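Local coordinates for protein fluoroacetyl coenzyme A thioesterase (Streptomyces cattleya, PDB 3KUV) that hydrolyses fluoroacetyl-CoA to fluoroacetate and CoA before it can react with citrate synthase, and so confers resistance to fluoroacetate, at residues Trp51-Ala56 / Gly116-Ala121. The protein carries 1 engineered substitution. Numbering follows the deposited sequence.
Sequences WACVRA and GTHERA
His118 is the first residue of segment 116-121, part of strand 112-124, to meet segment 51-56 of helix 42-57, and it does so through the edge of its imidazole. With CG trans to the backbone N (chi1 -180°), the ring reaches out from the strand toward Cys53, whose SG lies 3.8 Å from His118 ND1. The sulfur sits near the ring plane, 82° off its normal, so this is an edge-on sulfur-aromatic contact and not a stack over the face. ND1 is buried here without a hydrogen-bonding partner in the model. Arg120 supplies the rest of the interface. Its aliphatic part packs on the same cysteine, with Arg120 CD 3.8 Å from Cys53 CB. A bend in the chain at chi3 then brings the guanidinium against Val54, whose CG2 lies over one face, toward the rim, 3.4 Å from Arg120 NH2; the two side chains cross at about a right angle. The polar end is gripped elsewhere: NH1 forms a salt bridge with active-site Glu50, one residue before the helical segment, and NE bonds to Ser67 OG. These partners probably fix the rotation of the guanidinium, while the valine methyl covers part of its face. The axes of segments 51-56 and 116-121 come within 10.1 Å and cross at -52°. Such packing of a long central helix against a curved antiparallel sheet is the hallmark of the hot dog fold, and here it sets substrate-binding Arg120 against the helix that carries Glu50.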
ATOM      1  N   TRP B  51      -7.520   2.112   6.648  1.00 10.12           N
ATOM      2  CA  TRP B  51      -7.942   2.752   7.893  1.00 10.28           C
ATOM      3  C   TRP B  51      -9.349   3.339   7.759  1.00  9.83           C
ATOM      4  O   TRP B  51     -10.168   3.175   8.698  1.00 10.52           O
ATOM      5  CB  TRP B  51      -6.881   3.823   8.212  1.00 11.54           C
ATOM      6  CG  TRP B  51      -6.970   4.482   9.617  1.00 10.43           C
ATOM      7  CD1 TRP B  51      -7.936   4.270  10.611  1.00 13.50           C
ATOM      8  CD2 TRP B  51      -6.145   5.566  10.050  1.00 12.31           C
ATOM      9  NE1 TRP B  51      -7.666   5.151  11.699  1.00 13.05           N
ATOM     10  CE2 TRP B  51      -6.615   5.974  11.350  1.00 12.72           C
ATOM     11  CE3 TRP B  51      -5.075   6.275   9.443  1.00 15.03           C
ATOM     12  CZ2 TRP B  51      -6.018   7.042  12.039  1.00 15.58           C
ATOM     13  CZ3 TRP B  51      -4.480   7.361  10.136  1.00 16.91           C
ATOM     14  CH2 TRP B  51      -4.978   7.706  11.456  1.00 18.34           C
ATOM     15  N   ALA B  52      -9.619   4.068   6.699  1.00  9.43           N
ATOM     16  CA  ALA B  52     -10.964   4.579   6.460  1.00  9.73           C
ATOM     17  C   ALA B  52     -11.984   3.452   6.532  1.00 11.83           C
ATOM     18  O   ALA B  52     -13.016   3.648   7.178  1.00 11.69           O
ATOM     19  CB  ALA B  52     -11.043   5.280   5.110  1.00  9.92           C
ATOM     20  N   CYS B  53     -11.768   2.348   5.790  1.00 10.90           N
ATOM     21  CA  CYS B  53     -12.752   1.255   5.780  1.00 10.28           C
ATOM     22  C   CYS B  53     -12.870   0.589   7.159  1.00 11.15           C
ATOM     23  O   CYS B  53     -14.009   0.247   7.563  1.00 11.70           O
ATOM     24  CB  CYS B  53     -12.436   0.251   4.669  1.00 10.36           C
ATOM     25  SG  CYS B  53     -12.445   0.938   3.041  1.00 11.42           S
ATOM     26  N   VAL B  54     -11.745   0.442   7.898  1.00  9.12           N
ATOM     27  CA  VAL B  54     -11.837  -0.060   9.267  1.00 10.46           C
ATOM     28  C   VAL B  54     -12.733   0.787  10.173  1.00  9.63           C
ATOM     29  O   VAL B  54     -13.559   0.284  10.957  1.00 11.61           O
ATOM     30  CB  VAL B  54     -10.369  -0.235   9.868  1.00 12.58           C
ATOM     31  CG1 VAL B  54     -10.355  -0.398  11.365  1.00 13.55           C
ATOM     32  CG2 VAL B  54      -9.582  -1.384   9.114  1.00 11.58           C
ATOM     33  N   ARG B  55     -12.583   2.114  10.079  1.00 11.90           N
ATOM     34  CA  ARG B  55     -13.465   3.014  10.914  1.00 10.62           C
ATOM     35  C   ARG B  55     -14.938   2.850  10.508  1.00 12.24           C
ATOM     36  O   ARG B  55     -15.797   2.790  11.428  1.00 12.48           O
ATOM     37  CB  ARG B  55     -12.994   4.496  10.738  1.00 11.09           C
ATOM     38  CG  ARG B  55     -11.641   4.751  11.437  1.00 10.84           C
ATOM     39  CD  ARG B  55     -11.311   6.260  11.286  1.00 15.14           C
ATOM     40  NE  ARG B  55     -12.340   7.115  11.906  1.00 12.34           N
ATOM     41  CZ  ARG B  55     -12.507   8.435  11.656  1.00 17.87           C
ATOM     42  NH1 ARG B  55     -11.797   9.130  10.709  1.00 20.66           N
ATOM     43  NH2 ARG B  55     -13.384   9.158  12.360  1.00 19.59           N
ATOM     44  N   ALA B  56     -15.198   2.733   9.202  1.00 13.39           N
ATOM     45  CA  ALA B  56     -16.592   2.639   8.682  1.00 13.60           C
ATOM     46  C   ALA B  56     -17.225   1.321   9.233  1.00 16.92           C
ATOM     47  O   ALA B  56     -18.419   1.311   9.581  1.00 16.58           O
ATOM     48  CB  ALA B  56     -16.576   2.663   7.277  1.00 15.07           C
ATOM     49  N   GLY B 116     -10.400   3.408  -6.726  1.00  8.51           N
ATOM     50  CA  GLY B 116     -10.488   2.044  -7.108  1.00  8.42           C
ATOM     51  C   GLY B 116     -11.279   1.284  -6.071  1.00  7.73           C
ATOM     52  O   GLY B 116     -12.311   1.774  -5.611  1.00  8.96           O
ATOM     53  N   THR B 117     -10.880   0.045  -5.848  1.00  8.03           N
ATOM     54  CA  THR B 117     -11.632  -0.889  -5.028  1.00  9.37           C
ATOM     55  C   THR B 117     -10.767  -1.482  -3.921  1.00 10.05           C
ATOM     56  O   THR B 117      -9.544  -1.536  -4.025  1.00 10.33           O
ATOM     57  CB  THR B 117     -12.245  -2.041  -5.861  1.00  9.33           C
ATOM     58  OG1 THR B 117     -11.189  -2.657  -6.659  1.00 11.28           O
ATOM     59  CG2 THR B 117     -13.370  -1.544  -6.830  1.00 12.26           C
ATOM     60  N   HIS B 118     -11.411  -1.974  -2.862  1.00  9.20           N
ATOM     61  CA  HIS B 118     -10.708  -2.587  -1.705  1.00  9.88           C
ATOM     62  C   HIS B 118     -11.655  -3.628  -1.124  1.00 10.73           C
ATOM     63  O   HIS B 118     -12.895  -3.363  -0.976  1.00 12.55           O
ATOM     64  CB  HIS B 118     -10.464  -1.524  -0.633  1.00 10.72           C
ATOM     65  CG  HIS B 118      -9.747  -2.083   0.578  1.00  9.98           C
ATOM     66  ND1 HIS B 118     -10.082  -1.838   1.906  1.00 13.07           N
ATOM     67  CD2 HIS B 118      -8.690  -2.930   0.603  1.00  6.76           C
ATOM     68  CE1 HIS B 118      -9.221  -2.471   2.700  1.00  6.23           C
ATOM     69  NE2 HIS B 118      -8.387  -3.129   1.936  1.00 11.53           N
ATOM     70  N   GLU B 119     -11.128  -4.770  -0.745  1.00  8.25           N
ATOM     71  CA  GLU B 119     -11.953  -5.819  -0.049  1.00  8.72           C
ATOM     72  C   GLU B 119     -11.285  -6.167   1.250  1.00  9.36           C
ATOM     73  O   GLU B 119     -10.040  -6.114   1.364  1.00  9.08           O
ATOM     74  CB  GLU B 119     -12.011  -7.070  -0.905  1.00 11.46           C
ATOM     75  CG  GLU B 119     -12.894  -6.863  -2.205  1.00 13.66           C
ATOM     76  CD  GLU B 119     -12.208  -6.077  -3.283  1.00 20.74           C
ATOM     77  OE1 GLU B 119     -11.016  -6.332  -3.479  1.00 20.40           O
ATOM     78  OE2 GLU B 119     -12.811  -5.265  -3.999  1.00 22.73           O
ATOM     79  N   ARG B 120     -12.135  -6.521   2.224  1.00  9.25           N
ATOM     80  CA  ARG B 120     -11.706  -6.904   3.560  1.00  8.64           C
ATOM     81  C   ARG B 120     -12.404  -8.169   4.025  1.00  9.65           C
ATOM     82  O   ARG B 120     -13.446  -8.517   3.524  1.00 10.89           O
ATOM     83  CB  ARG B 120     -12.069  -5.809   4.562  1.00  8.69           C
ATOM     84  CG  ARG B 120     -11.370  -4.444   4.167  1.00  9.04           C
ATOM     85  CD  ARG B 120     -11.422  -3.406   5.287  1.00  8.66           C
ATOM     86  NE  ARG B 120     -10.639  -3.781   6.460  1.00  9.08           N
ATOM     87  CZ  ARG B 120      -9.310  -3.801   6.527  1.00  9.44           C
ATOM     88  NH1 ARG B 120      -8.613  -3.292   5.473  1.00  9.37           N
ATOM     89  NH2 ARG B 120      -8.629  -4.275   7.573  1.00 11.09           N
ATOM     90  N   ALA B 121     -11.816  -8.854   5.000  1.00  9.61           N
ATOM     91  CA  ALA B 121     -12.393 -10.021   5.612  1.00  9.84           C
ATOM     92  C   ALA B 121     -12.436  -9.846   7.149  1.00  9.85           C
ATOM     93  O   ALA B 121     -11.397  -9.508   7.750  1.00 10.57           O
ATOM     94  CB  ALA B 121     -11.583 -11.285   5.299  1.00 11.99           C
TER